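Local coordinates for conjugal transfer protein TRWB (Escherichia coli, PDB 1E9R) that probably couples ATP hydrolysis to the pumping of DNA during bacterial conjugation, as a hexameric ring resembling ring helicases and F1-ATPase, at residues Met47-Glu52 with Lys278-Leu283; Lys159-Ile164 with Met169-His174; Thr246-Met251 with Pro430-Gly435; Val365-Tyr370 with Val387-Val392. All coordinates share one frame; numbering follows the deposited sequence.

Interaction 1. Residues Met47-Glu52 with Lys278-Leu283; sequences MPRDAE and KRRLWL
Glu52 lies against the benzo end of Trp282, with Glu52 CG 4.0 Å from Trp282 CH2 and Glu52 OE1 3.9 Å from Trp282 CZ2. The two side chains run roughly at right angles; Glu52 is extended beyond CG (chi2 176°), which carries its carboxylate to the indole, turned 40° from the ring plane. Trp282 sits on strand 281-285 of the large central sheet, flanked there by strands 83-89 and 309-315, while Glu52 ends the short turn ahead of strand 56-59. NE1, on the neighbouring edge of the indole, gives a hydrogen bond to Asp82 OD2. Arg280, in the loop just ahead of the strand, brings its CD within 4.1 Å of Glu52 OE1, but its NE is 4.8 Å from that oxygen, too far for a salt bridge. The carboxylate instead pairs with Arg310 through OE1 and Arg80 through OE2. Beside it, Arg49 NH1 stands 3.3 Å from Arg280 NE, and both are donors. One water accepts from Arg49 NH2 at 2.9 Å. An alanine in place of Glu52 would probably leave Arg310 and Arg80 without their mate and bare the benzo end of Trp282. With four arginines gathered here, the buried carboxylate probably offsets part of the positive charge, with Asp82 a long, weak second partner of Arg280, and the water links the two like-charged groups, though only weakly on the Arg280 side.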
# COMPACT_ATOMS: atom_id res chain seq x y z
N MET B 47 6.37 11.64 -40.62
CA MET B 47 6.57 12.15 -39.29
C MET B 47 7.08 13.59 -39.28
O MET B 47 8.05 13.91 -39.95
CB MET B 47 7.55 11.23 -38.56
CG MET B 47 8.02 11.73 -37.21
SD MET B 47 8.74 10.39 -36.24
CE MET B 47 8.34 10.97 -34.59
N PRO B 48 6.39 14.47 -38.55
CA PRO B 48 6.82 15.87 -38.48
C PRO B 48 8.27 15.88 -38.05
O PRO B 48 8.63 15.26 -37.05
CB PRO B 48 5.91 16.45 -37.42
CG PRO B 48 4.65 15.69 -37.63
CD PRO B 48 5.12 14.27 -37.83
N ARG B 49 9.10 16.56 -38.82
CA ARG B 49 10.52 16.64 -38.52
C ARG B 49 10.81 17.07 -37.09
O ARG B 49 11.70 16.52 -36.45
CB ARG B 49 11.19 17.63 -39.48
CG ARG B 49 11.61 17.05 -40.81
CD ARG B 49 13.02 16.57 -40.72
NE ARG B 49 13.60 16.41 -42.04
CZ ARG B 49 14.90 16.27 -42.26
NH1 ARG B 49 15.74 16.28 -41.23
NH2 ARG B 49 15.36 16.12 -43.50
N ASP B 50 10.06 18.05 -36.60
CA ASP B 50 10.25 18.57 -35.25
C ASP B 50 9.84 17.56 -34.17
O ASP B 50 10.14 17.74 -32.99
CB ASP B 50 9.47 19.88 -35.06
CG ASP B 50 7.95 19.69 -35.20
OD1 ASP B 50 7.35 18.94 -34.39
OD2 ASP B 50 7.35 20.29 -36.12
N ALA B 51 9.15 16.50 -34.60
CA ALA B 51 8.70 15.48 -33.68
C ALA B 51 9.76 14.40 -33.49
O ALA B 51 9.83 13.76 -32.45
CB ALA B 51 7.42 14.86 -34.21
N GLU B 52 10.61 14.23 -34.51
CA GLU B 52 11.66 13.22 -34.46
C GLU B 52 12.49 13.17 -33.18
O GLU B 52 12.61 12.12 -32.56
CB GLU B 52 12.58 13.38 -35.66
CG GLU B 52 11.97 12.92 -36.95
CD GLU B 52 12.88 13.20 -38.11
OE1 GLU B 52 14.10 13.30 -37.88
OE2 GLU B 52 12.37 13.30 -39.23
N LYS B 278 23.85 19.32 -37.27
CA LYS B 278 23.31 18.47 -38.34
C LYS B 278 23.24 16.97 -38.02
O LYS B 278 22.72 16.19 -38.82
CB LYS B 278 24.12 18.67 -39.62
CG LYS B 278 24.38 20.12 -40.03
CD LYS B 278 24.49 20.27 -41.54
CE LYS B 278 25.31 19.15 -42.18
NZ LYS B 278 25.27 19.19 -43.67
N ARG B 279 23.76 16.58 -36.86
CA ARG B 279 23.76 15.17 -36.48
C ARG B 279 22.38 14.60 -36.18
O ARG B 279 21.59 15.19 -35.45
CB ARG B 279 24.65 14.97 -35.25
CG ARG B 279 24.86 13.52 -34.87
CD ARG B 279 25.43 13.36 -33.47
NE ARG B 279 26.81 13.83 -33.32
CZ ARG B 279 27.17 14.91 -32.64
NH1 ARG B 279 26.26 15.66 -32.02
NH2 ARG B 279 28.45 15.25 -32.56
N ARG B 280 22.09 13.43 -36.76
CA ARG B 280 20.82 12.74 -36.55
C ARG B 280 21.13 11.28 -36.23
O ARG B 280 21.62 10.54 -37.09
CB ARG B 280 19.93 12.78 -37.80
CG ARG B 280 19.34 14.13 -38.15
CD ARG B 280 18.04 13.90 -38.91
NE ARG B 280 18.08 14.19 -40.35
CZ ARG B 280 19.02 13.79 -41.20
NH1 ARG B 280 20.08 13.11 -40.79
NH2 ARG B 280 18.93 14.12 -42.48
N LEU B 281 20.83 10.87 -34.99
CA LEU B 281 21.09 9.50 -34.56
C LEU B 281 19.85 8.83 -33.96
O LEU B 281 19.28 9.32 -32.99
CB LEU B 281 22.22 9.48 -33.53
CG LEU B 281 23.06 8.21 -33.30
CD1 LEU B 281 23.19 7.96 -31.81
CD2 LEU B 281 22.44 6.99 -33.97
N TRP B 282 19.45 7.71 -34.54
CA TRP B 282 18.28 6.98 -34.05
C TRP B 282 18.66 5.87 -33.09
O TRP B 282 19.74 5.28 -33.19
CB TRP B 282 17.48 6.37 -35.21
CG TRP B 282 16.86 7.37 -36.13
CD1 TRP B 282 17.49 8.06 -37.12
CD2 TRP B 282 15.50 7.83 -36.11
NE1 TRP B 282 16.60 8.92 -37.73
CE2 TRP B 282 15.38 8.80 -37.12
CE3 TRP B 282 14.38 7.51 -35.32
CZ2 TRP B 282 14.17 9.47 -37.38
CZ3 TRP B 282 13.18 8.18 -35.58
CH2 TRP B 282 13.09 9.14 -36.60
N LEU B 283 17.76 5.59 -32.15
CA LEU B 283 17.94 4.51 -31.19
C LEU B 283 16.63 3.74 -31.23
O LEU B 283 15.60 4.24 -30.78
CB LEU B 283 18.17 5.05 -29.77
CG LEU B 283 18.96 4.17 -28.79
CD1 LEU B 283 18.48 4.45 -27.37
CD2 LEU B 283 18.80 2.69 -29.12
O HOH W 1 17.76 15.80 -45.13

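Interaction 2. Residues Lys159-Ile164 with Met169-His174; sequences KKLALI and MRELFH
Leu161 reaches across from the last turns of helix 141-163 into the backbone of helix 169-178, and nearly all of the contact hangs on its two methyl groups. Its CB points toward the other helix, and CG lies anti to the carbonyl carbon (chi1 -74°), carrying the fork straight at the facing turn. From CG the branches part. CD1 goes deepest, coming to 3.5 Å from Leu172 CA and equally near the Leu172 backbone N; it also touches Leu172 CB at 3.8 Å and Leu172 CD1 at 4.0 Å. CD2 stops at Glu171 CB, 4.1 Å away; both methyls reach that atom, and only CD1 goes on to Leu172. These are two consecutive helices joined by a short loop, in which Thr166 also touches Leu161 and Ser168 OG accepts a hydrogen bond from Glu171 N. Leu172 sends its own CG anti to the backbone N (chi1 -179°), and the branch beyond packs on Leu154, Thr157 and Ala158 of helix 141-163. Glu171 touches Leu161 through its aliphatic base, and its OE1 makes a weak hydrogen bond with Trp175 NE1.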
# COMPACT_ATOMS: atom_id res chain seq x y z
N LYS B 159 39.39 0.25 -11.97
CA LYS B 159 40.29 1.41 -12.01
C LYS B 159 41.74 1.00 -11.71
O LYS B 159 42.67 1.50 -12.35
CB LYS B 159 39.84 2.47 -11.01
CG LYS B 159 40.51 3.82 -11.19
CD LYS B 159 40.19 4.76 -10.02
CE LYS B 159 38.67 4.99 -9.84
NZ LYS B 159 38.37 5.95 -8.72
N LYS B 160 41.92 0.10 -10.75
CA LYS B 160 43.26 -0.38 -10.38
C LYS B 160 43.87 -1.29 -11.45
O LYS B 160 45.06 -1.18 -11.76
CB LYS B 160 43.21 -1.12 -9.04
CG LYS B 160 44.58 -1.55 -8.54
CD LYS B 160 44.54 -2.09 -7.11
CE LYS B 160 45.91 -2.57 -6.65
NZ LYS B 160 45.92 -3.03 -5.23
N LEU B 161 43.06 -2.19 -12.00
CA LEU B 161 43.52 -3.07 -13.06
C LEU B 161 44.00 -2.24 -14.25
O LEU B 161 45.03 -2.53 -14.86
CB LEU B 161 42.38 -4.00 -13.51
CG LEU B 161 42.02 -5.12 -12.54
CD1 LEU B 161 40.79 -5.84 -13.03
CD2 LEU B 161 43.19 -6.09 -12.41
N ALA B 162 43.25 -1.19 -14.58
CA ALA B 162 43.62 -0.31 -15.68
C ALA B 162 44.95 0.38 -15.36
O ALA B 162 45.77 0.60 -16.25
CB ALA B 162 42.54 0.73 -15.91
N LEU B 163 45.14 0.73 -14.09
CA LEU B 163 46.37 1.37 -13.63
C LEU B 163 47.59 0.46 -13.73
O LEU B 163 48.63 0.86 -14.24
CB LEU B 163 46.24 1.84 -12.18
CG LEU B 163 45.85 3.29 -11.98
CD1 LEU B 163 46.14 3.67 -10.53
CD2 LEU B 163 46.65 4.18 -12.92
N ILE B 164 47.46 -0.76 -13.21
CA ILE B 164 48.57 -1.70 -13.25
C ILE B 164 48.76 -2.26 -14.67
O ILE B 164 49.58 -3.16 -14.89
CB ILE B 164 48.41 -2.84 -12.20
CG1 ILE B 164 47.31 -3.82 -12.60
CG2 ILE B 164 48.08 -2.25 -10.84
CD1 ILE B 164 47.09 -4.91 -11.57
N MET B 169 38.79 -8.26 -18.44
CA MET B 169 37.48 -8.56 -17.88
C MET B 169 37.58 -9.84 -17.08
O MET B 169 36.82 -10.05 -16.13
CB MET B 169 36.42 -8.71 -18.98
CG MET B 169 35.98 -7.40 -19.61
SD MET B 169 35.51 -6.16 -18.39
CE MET B 169 33.98 -6.81 -17.83
N ARG B 170 38.51 -10.70 -17.47
CA ARG B 170 38.71 -11.96 -16.78
C ARG B 170 39.32 -11.68 -15.41
O ARG B 170 38.89 -12.24 -14.40
CB ARG B 170 39.61 -12.86 -17.62
CG ARG B 170 39.42 -14.36 -17.40
CD ARG B 170 39.48 -15.12 -18.73
NE ARG B 170 38.17 -15.25 -19.36
CZ ARG B 170 37.97 -15.69 -20.61
NH1 ARG B 170 39.00 -16.04 -21.37
NH2 ARG B 170 36.73 -15.79 -21.09
N GLU B 171 40.30 -10.79 -15.37
CA GLU B 171 40.95 -10.41 -14.11
C GLU B 171 39.97 -9.70 -13.19
O GLU B 171 39.97 -9.91 -11.97
CB GLU B 171 42.15 -9.49 -14.38
CG GLU B 171 43.49 -10.21 -14.54
CD GLU B 171 43.93 -10.93 -13.27
OE1 GLU B 171 44.14 -10.24 -12.24
OE2 GLU B 171 44.05 -12.18 -13.30
N LEU B 172 39.15 -8.84 -13.78
CA LEU B 172 38.13 -8.08 -13.07
C LEU B 172 37.13 -9.06 -12.45
O LEU B 172 36.75 -8.93 -11.29
CB LEU B 172 37.41 -7.15 -14.04
CG LEU B 172 36.32 -6.25 -13.45
CD1 LEU B 172 36.91 -5.31 -12.40
CD2 LEU B 172 35.71 -5.46 -14.57
N PHE B 173 36.72 -10.04 -13.24
CA PHE B 173 35.76 -11.01 -12.75
C PHE B 173 36.36 -11.89 -11.65
O PHE B 173 35.67 -12.27 -10.71
CB PHE B 173 35.28 -11.88 -13.90
CG PHE B 173 34.19 -12.85 -13.53
CD1 PHE B 173 32.88 -12.42 -13.37
CD2 PHE B 173 34.47 -14.21 -13.38
CE1 PHE B 173 31.87 -13.33 -13.08
CE2 PHE B 173 33.46 -15.13 -13.08
CZ PHE B 173 32.16 -14.69 -12.93
N HIS B 174 37.65 -12.20 -11.76
CA HIS B 174 38.31 -13.04 -10.76
C HIS B 174 38.31 -12.36 -9.40
O HIS B 174 37.85 -12.91 -8.40
CB HIS B 174 39.76 -13.35 -11.16
CG HIS B 174 40.55 -14.01 -10.07
ND1 HIS B 174 40.32 -15.32 -9.68
CD2 HIS B 174 41.49 -13.53 -9.23
CE1 HIS B 174 41.09 -15.61 -8.65
NE2 HIS B 174 41.81 -14.54 -8.35

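Interaction 3. Residues Thr246-Met251 with Pro430-Gly435; sequences TWREDM and PAFVEG
Arg248 lays its CD over one face of the Phe432 ring in a CH-pi contact, 3.7 Å from the ring centroid and 22° off the normal. The methylene is displaced toward the CD2-CE2 side of the ring, with Phe432 CD2 at 3.4 Å, so the arginine touches through its aliphatic part. Beyond CD the chain bends at chi3 (32°), and the guanidinium, inclined 45° to the ring, turns back toward its own segment. There NH2 forms a salt bridge with Asp250 OD2 at 2.7 Å, while Asp250 OD1 lies over a face of the guanidinium, 3.3 Å above its plane. Arg248 leaves the end of strand 243-247, a parallel strand near one edge of the central sheet of a P-loop NTPase fold, and Phe432 belongs to the C-terminal tail running past that strand end. The opposite ring face carries Glu434 N, 3.8 Å above it, so the phenyl sits between the arginine and its own chain. A serine in place of Phe432 would probably strip the Arg248 methylenes of their apolar cover and leave them freer to shift, though Asp250 would still tether the guanidinium. Farther out, Asp109 OD2 takes a hydrogen bond from Val433 N, and Arg111 holds Pro430 O. Asp250 OD2 also bonds to Ser272 OG of a neighbouring subunit, tying the acid that steers Arg248 to the subunit interface.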
# COMPACT_ATOMS: atom_id res chain seq x y z
N THR B 246 22.38 -7.50 -31.68
CA THR B 246 21.59 -8.70 -31.89
C THR B 246 21.84 -9.76 -30.84
O THR B 246 22.76 -9.65 -30.03
CB THR B 246 21.92 -9.32 -33.26
OG1 THR B 246 23.29 -9.77 -33.25
CG2 THR B 246 21.75 -8.28 -34.38
N TRP B 247 21.01 -10.80 -30.87
CA TRP B 247 21.12 -11.93 -29.96
C TRP B 247 20.05 -12.95 -30.34
O TRP B 247 18.99 -12.57 -30.83
CB TRP B 247 20.94 -11.48 -28.51
CG TRP B 247 19.54 -11.09 -28.14
CD1 TRP B 247 18.56 -11.90 -27.64
CD2 TRP B 247 18.94 -9.79 -28.29
NE1 TRP B 247 17.40 -11.20 -27.47
CE2 TRP B 247 17.60 -9.90 -27.86
CE3 TRP B 247 19.41 -8.55 -28.74
CZ2 TRP B 247 16.73 -8.82 -27.87
CZ3 TRP B 247 18.53 -7.48 -28.75
CH2 TRP B 247 17.21 -7.62 -28.32
N ARG B 248 20.35 -14.23 -30.17
CA ARG B 248 19.36 -15.25 -30.49
C ARG B 248 18.46 -15.29 -29.27
O ARG B 248 18.94 -15.35 -28.14
CB ARG B 248 20.05 -16.60 -30.76
CG ARG B 248 20.32 -16.82 -32.26
CD ARG B 248 21.27 -17.96 -32.56
NE ARG B 248 21.18 -19.06 -31.59
CZ ARG B 248 20.13 -19.88 -31.44
NH1 ARG B 248 19.04 -19.74 -32.19
NH2 ARG B 248 20.18 -20.84 -30.52
N GLU B 249 17.15 -15.25 -29.49
CA GLU B 249 16.22 -15.19 -28.37
C GLU B 249 16.23 -16.26 -27.30
O GLU B 249 15.75 -16.00 -26.19
CB GLU B 249 14.80 -14.99 -28.88
CG GLU B 249 14.28 -16.02 -29.85
CD GLU B 249 12.88 -15.66 -30.34
OE1 GLU B 249 12.39 -14.56 -29.97
OE2 GLU B 249 12.29 -16.46 -31.10
N ASP B 250 16.75 -17.45 -27.58
CA ASP B 250 16.78 -18.45 -26.52
C ASP B 250 17.82 -18.04 -25.48
O ASP B 250 17.95 -18.66 -24.42
CB ASP B 250 17.09 -19.85 -27.08
CG ASP B 250 18.40 -19.91 -27.83
OD1 ASP B 250 18.98 -18.84 -28.15
OD2 ASP B 250 18.87 -21.03 -28.11
N MET B 251 18.55 -16.97 -25.77
CA MET B 251 19.59 -16.45 -24.88
C MET B 251 19.32 -15.02 -24.43
O MET B 251 20.23 -14.32 -24.00
CB MET B 251 20.94 -16.46 -25.58
CG MET B 251 21.39 -17.80 -26.06
SD MET B 251 23.14 -17.90 -25.78
CE MET B 251 23.70 -16.59 -26.84
N PRO B 430 23.24 -12.60 -43.65
CA PRO B 430 22.68 -13.59 -42.72
C PRO B 430 22.42 -12.96 -41.33
O PRO B 430 23.23 -12.18 -40.82
CB PRO B 430 23.75 -14.69 -42.69
CG PRO B 430 25.01 -13.92 -42.90
CD PRO B 430 24.62 -12.96 -44.01
N ALA B 431 21.28 -13.29 -40.74
CA ALA B 431 20.92 -12.75 -39.43
C ALA B 431 21.93 -13.11 -38.34
O ALA B 431 22.28 -12.28 -37.51
CB ALA B 431 19.54 -13.25 -39.04
N PHE B 432 22.40 -14.35 -38.35
CA PHE B 432 23.36 -14.81 -37.36
C PHE B 432 24.45 -15.68 -37.98
O PHE B 432 24.18 -16.54 -38.82
CB PHE B 432 22.62 -15.61 -36.28
CG PHE B 432 23.51 -16.16 -35.18
CD1 PHE B 432 24.17 -15.29 -34.30
CD2 PHE B 432 23.66 -17.54 -35.01
CE1 PHE B 432 24.97 -15.80 -33.26
CE2 PHE B 432 24.46 -18.05 -33.97
CZ PHE B 432 25.12 -17.18 -33.10
N VAL B 433 25.69 -15.44 -37.56
CA VAL B 433 26.84 -16.20 -38.05
C VAL B 433 27.62 -16.74 -36.86
O VAL B 433 28.43 -16.04 -36.27
CB VAL B 433 27.76 -15.31 -38.90
CG1 VAL B 433 29.05 -16.03 -39.22
CG2 VAL B 433 27.05 -14.91 -40.16
N GLU B 434 27.35 -18.00 -36.52
CA GLU B 434 28.00 -18.70 -35.40
C GLU B 434 29.49 -18.38 -35.26
O GLU B 434 30.24 -18.45 -36.23
CB GLU B 434 27.82 -20.21 -35.56
CG GLU B 434 28.31 -21.03 -34.39
CD GLU B 434 27.50 -20.77 -33.13
OE1 GLU B 434 27.64 -19.67 -32.54
OE2 GLU B 434 26.71 -21.67 -32.73
N GLY B 435 29.91 -18.07 -34.03
CA GLY B 435 31.31 -17.74 -33.79
C GLY B 435 31.93 -18.46 -32.60
O GLY B 435 31.29 -19.36 -32.02

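Interaction 4. Residues Val365-Tyr370 with Val387-Val392; sequences VERDRY and VRERVV
Glu389 sets its CG between its backbone N and carbonyl carbon (chi1 37°) and then runs extended, bringing the carboxylate across to strand 362-368. Arg367 comes from the opposite direction, straight through chi2 and then bent at chi3, so that NH2 leads. The two meet in a salt bridge, Arg367 NH2 to Glu389 OE1 at 2.9 Å, with a bent N-H...O angle of 135°. OE1 is approached from above the carboxylate plane, not within it, and the two flat groups are 44° apart; Glu389 OE2 remains 3.3 Å from Arg367 NH2. Nearer the start of both segments the backbones are joined at Val365 and Val387, an antiparallel hydrogen-bonded pair. Val365 N gives to Val387 O at 2.9 Å, and Val387 N gives to Val365 O at 2.8 Å, the latter the straighter bond. Both valines project from the same sheet face, and Val387 CG1 lies 4.1 Å from Arg367 NH2, beside the ion pair. The strands form a beta hairpin whose connecting loop is largely unmodelled; with strand 16-18 they make a small antiparallel sheet far from the nucleotide-binding core. Arg386 of a neighbouring subunit packs on Arg367, and Glu364 of that subunit on Glu389. The second carboxylate oxygen, OE2, is hydrogen-bonded to His363 NE2. Buried among other charged groups, the pairing is likely to matter: Glu389, with Glu385 as a weak, long partner of Arg367, probably balances the charge Arg367 brings to this interface, while His363 is likely to restrain the carboxylate's rotation.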
# COMPACT_ATOMS: atom_id res chain seq x y z
N VAL B 365 -18.28 17.71 -28.15
CA VAL B 365 -18.93 17.86 -29.44
C VAL B 365 -20.42 18.24 -29.34
O VAL B 365 -21.04 18.01 -28.31
CB VAL B 365 -18.75 16.49 -30.17
CG1 VAL B 365 -19.92 16.17 -31.02
CG2 VAL B 365 -17.45 16.48 -30.96
N GLU B 366 -20.97 18.84 -30.39
CA GLU B 366 -22.40 19.20 -30.43
C GLU B 366 -23.07 18.34 -31.48
O GLU B 366 -22.58 18.22 -32.60
CB GLU B 366 -22.60 20.68 -30.78
CG GLU B 366 -21.98 21.63 -29.79
CD GLU B 366 -22.34 23.08 -30.06
OE1 GLU B 366 -22.32 23.49 -31.24
OE2 GLU B 366 -22.62 23.81 -29.09
N ARG B 367 -24.20 17.73 -31.12
CA ARG B 367 -24.94 16.86 -32.03
C ARG B 367 -26.43 17.16 -32.15
O ARG B 367 -27.05 17.67 -31.21
CB ARG B 367 -24.78 15.41 -31.58
CG ARG B 367 -24.00 14.55 -32.52
CD ARG B 367 -24.23 13.10 -32.21
NE ARG B 367 -23.70 12.74 -30.90
CZ ARG B 367 -22.43 12.43 -30.66
NH1 ARG B 367 -21.53 12.44 -31.63
NH2 ARG B 367 -22.06 12.11 -29.42
N ASP B 368 -27.01 16.84 -33.30
CA ASP B 368 -28.43 17.05 -33.53
C ASP B 368 -29.16 15.93 -32.82
O ASP B 368 -28.87 14.76 -33.04
CB ASP B 368 -28.75 16.99 -35.03
CG ASP B 368 -28.42 18.30 -35.75
OD1 ASP B 368 -28.17 19.31 -35.05
OD2 ASP B 368 -28.41 18.31 -37.00
N ARG B 369 -30.12 16.29 -31.97
CA ARG B 369 -30.87 15.30 -31.22
C ARG B 369 -31.84 14.43 -32.04
O ARG B 369 -32.19 13.32 -31.61
CB ARG B 369 -31.62 15.98 -30.07
CG ARG B 369 -30.71 16.71 -29.11
CD ARG B 369 -31.45 17.08 -27.84
NE ARG B 369 -30.55 17.64 -26.82
CZ ARG B 369 -30.89 17.84 -25.55
NH1 ARG B 369 -32.10 17.52 -25.11
NH2 ARG B 369 -30.00 18.35 -24.70
N TYR B 370 -32.25 14.90 -33.22
CA TYR B 370 -33.18 14.15 -34.06
C TYR B 370 -32.53 13.56 -35.32
O TYR B 370 -31.46 14.07 -35.72
CB TYR B 370 -34.36 15.03 -34.47
CG TYR B 370 -35.02 15.71 -33.30
CD1 TYR B 370 -34.34 16.69 -32.56
CD2 TYR B 370 -36.31 15.35 -32.88
CE1 TYR B 370 -34.91 17.29 -31.45
CE2 TYR B 370 -36.89 15.95 -31.77
CZ TYR B 370 -36.18 16.91 -31.06
OH TYR B 370 -36.73 17.49 -29.94
N VAL B 387 -21.83 17.03 -25.80
CA VAL B 387 -21.41 15.77 -25.22
C VAL B 387 -19.91 15.55 -25.19
O VAL B 387 -19.20 15.92 -26.13
CB VAL B 387 -22.06 14.59 -26.00
CG1 VAL B 387 -21.49 13.26 -25.55
CG2 VAL B 387 -23.56 14.59 -25.78
N ARG B 388 -19.43 14.97 -24.09
CA ARG B 388 -18.02 14.62 -23.93
C ARG B 388 -17.93 13.10 -24.10
O ARG B 388 -18.74 12.36 -23.52
CB ARG B 388 -17.52 14.98 -22.54
CG ARG B 388 -16.99 16.39 -22.40
CD ARG B 388 -16.66 16.62 -20.95
NE ARG B 388 -16.11 15.39 -20.38
CZ ARG B 388 -16.47 14.88 -19.20
NH1 ARG B 388 -17.37 15.51 -18.46
NH2 ARG B 388 -15.91 13.75 -18.77
N GLU B 389 -16.96 12.63 -24.88
CA GLU B 389 -16.79 11.20 -25.13
C GLU B 389 -15.40 10.84 -25.63
O GLU B 389 -14.67 11.70 -26.11
CB GLU B 389 -17.84 10.73 -26.15
CG GLU B 389 -18.14 11.73 -27.25
CD GLU B 389 -19.10 11.18 -28.30
OE1 GLU B 389 -20.11 10.55 -27.92
OE2 GLU B 389 -18.84 11.41 -29.51
N ARG B 390 -15.06 9.56 -25.49
CA ARG B 390 -13.77 9.05 -25.94
C ARG B 390 -13.77 9.01 -27.45
O ARG B 390 -14.71 8.50 -28.07
CB ARG B 390 -13.52 7.62 -25.44
CG ARG B 390 -13.26 7.48 -23.95
CD ARG B 390 -12.00 8.21 -23.51
NE ARG B 390 -11.89 8.24 -22.06
CZ ARG B 390 -11.63 7.18 -21.30
NH1 ARG B 390 -11.42 5.98 -21.84
NH2 ARG B 390 -11.60 7.31 -19.98
N VAL B 391 -12.73 9.55 -28.06
CA VAL B 391 -12.63 9.51 -29.50
C VAL B 391 -12.57 8.03 -29.89
O VAL B 391 -13.19 7.59 -30.86
CB VAL B 391 -11.37 10.27 -29.96
CG1 VAL B 391 -11.12 10.07 -31.45
CG2 VAL B 391 -11.53 11.75 -29.64
N VAL B 392 -11.83 7.25 -29.09
CA VAL B 392 -11.68 5.82 -29.31
C VAL B 392 -12.06 5.10 -28.02
O VAL B 392 -11.46 5.35 -26.98
CB VAL B 392 -10.22 5.44 -29.63
CG1 VAL B 392 -10.12 3.95 -29.91
CG2 VAL B 392 -9.72 6.25 -30.82

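Overall arrangement
Interactions 1 and 3 both reach the ten-stranded central sheet, at strands 281-285 and 243-247, with centres 29 Å and nearest atoms about 10 Å apart; along the chain their segments alternate. That sheet also carries the probable Walker A loop, Gly60 to Ser67, which follows strand 56-59 just beyond 47-52 and whose backbone amides appear to hold a sulphate, perhaps where a nucleotide phosphate would bind. Interactions 2 and 4 lie out at opposite ends of the molecule, their centres 67 Å apart on opposite sides of the chain's centre: one in the helical region, the other in the small antiparallel sheet. Interactions 2, 3 and 4 all have residues touching a neighbouring subunit, whereas interaction 1 stays within its own chain.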